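HI1317 (Haemophilus influenzae, PDB 1JOV) probably catalyses the interconversion of the alpha and beta anomers of D-glucose 6-phosphate. Local coordinates at residues Val73-Pro78 and Ala147-Tyr152. Residues are numbered along the deposited sequence; the frame is centred on the assembly and turned at random.
Sequences VPICYP and AALHTY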
# COMPACT_ATOMS: atom_id res chain seq x y z
N VAL A 73 0.05 2.48 -1.65
CA VAL A 73 -0.46 1.15 -1.34
C VAL A 73 -1.22 0.60 -2.51
O VAL A 73 -2.40 0.64 -2.63
CB VAL A 73 -1.44 1.23 -0.10
CG1 VAL A 73 -1.83 -0.18 0.27
CG2 VAL A 73 -0.75 1.94 1.01
N PRO A 74 -0.51 0.09 -3.52
CA PRO A 74 -1.14 -0.49 -4.70
C PRO A 74 -1.97 -1.71 -4.23
O PRO A 74 -1.56 -2.45 -3.32
CB PRO A 74 0.02 -1.08 -5.56
CG PRO A 74 1.27 -0.38 -4.99
CD PRO A 74 0.97 -0.01 -3.45
N ILE A 75 -3.06 -1.89 -4.88
CA ILE A 75 -3.95 -3.03 -4.65
C ILE A 75 -3.66 -4.11 -5.67
O ILE A 75 -3.88 -3.81 -6.88
CB ILE A 75 -5.44 -2.53 -4.81
CG1 ILE A 75 -5.85 -1.33 -3.89
CG2 ILE A 75 -6.47 -3.69 -4.67
CD1 ILE A 75 -5.72 -1.73 -2.48
N CYS A 76 -3.03 -5.21 -5.25
CA CYS A 76 -2.79 -6.31 -6.21
C CYS A 76 -4.00 -7.24 -6.19
O CYS A 76 -4.31 -7.74 -5.10
CB CYS A 76 -1.53 -7.04 -5.77
SG CYS A 76 -0.15 -5.91 -5.49
N TYR A 77 -4.65 -7.44 -7.31
CA TYR A 77 -5.90 -8.18 -7.36
C TYR A 77 -6.30 -8.31 -8.82
O TYR A 77 -6.14 -7.31 -9.52
CB TYR A 77 -6.96 -7.34 -6.60
CG TYR A 77 -8.34 -7.88 -6.74
CD1 TYR A 77 -8.82 -8.91 -5.90
CD2 TYR A 77 -9.22 -7.33 -7.66
CE1 TYR A 77 -10.14 -9.32 -6.01
CE2 TYR A 77 -10.48 -7.76 -7.79
CZ TYR A 77 -11.00 -8.79 -6.94
OH TYR A 77 -12.31 -9.25 -7.06
N PRO A 78 -6.83 -9.46 -9.24
CA PRO A 78 -7.14 -10.67 -8.44
C PRO A 78 -6.08 -11.76 -8.45
O PRO A 78 -6.38 -12.91 -8.09
CB PRO A 78 -8.43 -11.17 -9.11
CG PRO A 78 -8.18 -10.89 -10.66
CD PRO A 78 -7.38 -9.58 -10.61
N ALA A 147 -5.10 -11.31 -3.19
CA ALA A 147 -5.02 -9.87 -3.12
C ALA A 147 -3.87 -9.50 -2.23
O ALA A 147 -3.37 -10.30 -1.39
CB ALA A 147 -6.30 -9.34 -2.56
N ALA A 148 -3.40 -8.28 -2.34
CA ALA A 148 -2.33 -7.81 -1.49
C ALA A 148 -2.38 -6.31 -1.48
O ALA A 148 -2.66 -5.67 -2.48
CB ALA A 148 -0.96 -8.29 -1.97
N LEU A 149 -2.08 -5.74 -0.33
CA LEU A 149 -1.93 -4.33 -0.08
C LEU A 149 -0.43 -4.16 -0.08
O LEU A 149 0.23 -4.45 0.91
CB LEU A 149 -2.58 -3.87 1.21
CG LEU A 149 -3.95 -4.50 1.48
CD1 LEU A 149 -4.39 -4.23 2.92
CD2 LEU A 149 -4.98 -3.99 0.50
N HIS A 150 0.11 -3.70 -1.17
CA HIS A 150 1.55 -3.67 -1.36
C HIS A 150 2.24 -2.40 -0.84
O HIS A 150 2.85 -1.63 -1.59
CB HIS A 150 1.71 -3.88 -2.83
CG HIS A 150 3.11 -4.18 -3.37
ND1 HIS A 150 4.18 -3.37 -3.17
CD2 HIS A 150 3.53 -5.22 -4.13
CE1 HIS A 150 5.22 -3.86 -3.84
NE2 HIS A 150 4.83 -4.96 -4.41
N THR A 151 2.10 -2.25 0.44
CA THR A 151 2.48 -0.97 1.08
C THR A 151 3.99 -0.63 1.00
O THR A 151 4.84 -1.41 1.41
CB THR A 151 2.04 -0.99 2.57
OG1 THR A 151 0.67 -1.46 2.65
CG2 THR A 151 2.14 0.50 3.24
N TYR A 152 4.21 0.58 0.47
CA TYR A 152 5.59 1.12 0.42
C TYR A 152 5.75 2.11 1.53
O TYR A 152 5.15 3.23 1.54
CB TYR A 152 5.94 1.85 -0.92
CG TYR A 152 5.95 1.08 -2.16
CD1 TYR A 152 4.78 0.60 -2.77
CD2 TYR A 152 7.14 0.96 -2.86
CE1 TYR A 152 4.85 -0.12 -4.00
CE2 TYR A 152 7.21 0.26 -4.04
CZ TYR A 152 6.08 -0.25 -4.64
OH TYR A 152 6.18 -0.91 -5.85
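At one margin of the antiparallel sheet that carries the predicted active site of this galactose mutarotase-like beta-sandwich, Cys76 pairs with Ala148 and Ile75 with Leu149, adding the short strand 75-76 to strand 145-154. Cys76 and Ala148 form the hydrogen-bonded pair: Cys76 N donates to Ala148 O at 2.8 Å, and Ala148 N returns a more bent bond to Cys76 O, with an N-H...O angle of 137°. Cys76 O also receives a short CA-H...O contact from Ala147 CA. Two residues along, His150 N reaches Pro74 O at 3.0 Å in a nearly straight bond. His150 is the centre of an inverse gamma turn.

The two faces of this edge differ. Toward strands 133-139 and 261-268, Ile75 and Leu149 lie side by side and meet through CD1 and CD2 at 3.8 Å, against Phe137; Val73 continues the apolar layer, its CG1 touching both Leu149 CB and Thr151 OG1. On the other face Cys76 CB lies 4.0 Å from Ala148 CB, while SG, anti to its own carbonyl carbon (chi1 -51°), turns along the strand to 3.8 Å from His150 CB and approaches the imidazole obliquely. His150 CG is anti to the backbone N (chi1 -169°), which carries the ring past the sulfur toward Glu248, the other predicted catalytic residue, and against His88. Beyond it the Pro74 ring crosses Tyr152 at about a right angle, CG meeting the ring edge at CE1 (3.7 Å), and Arg70 hydrogen-bonds the phenol oxygen.

With its backbone N tied to Pro74 O and its CB against the Cys76 sulfur, His150 is held at its backbone and CB by residues 74-76, consistent with a second-shell role for 73-78 in positioning the imidazole beside Glu248.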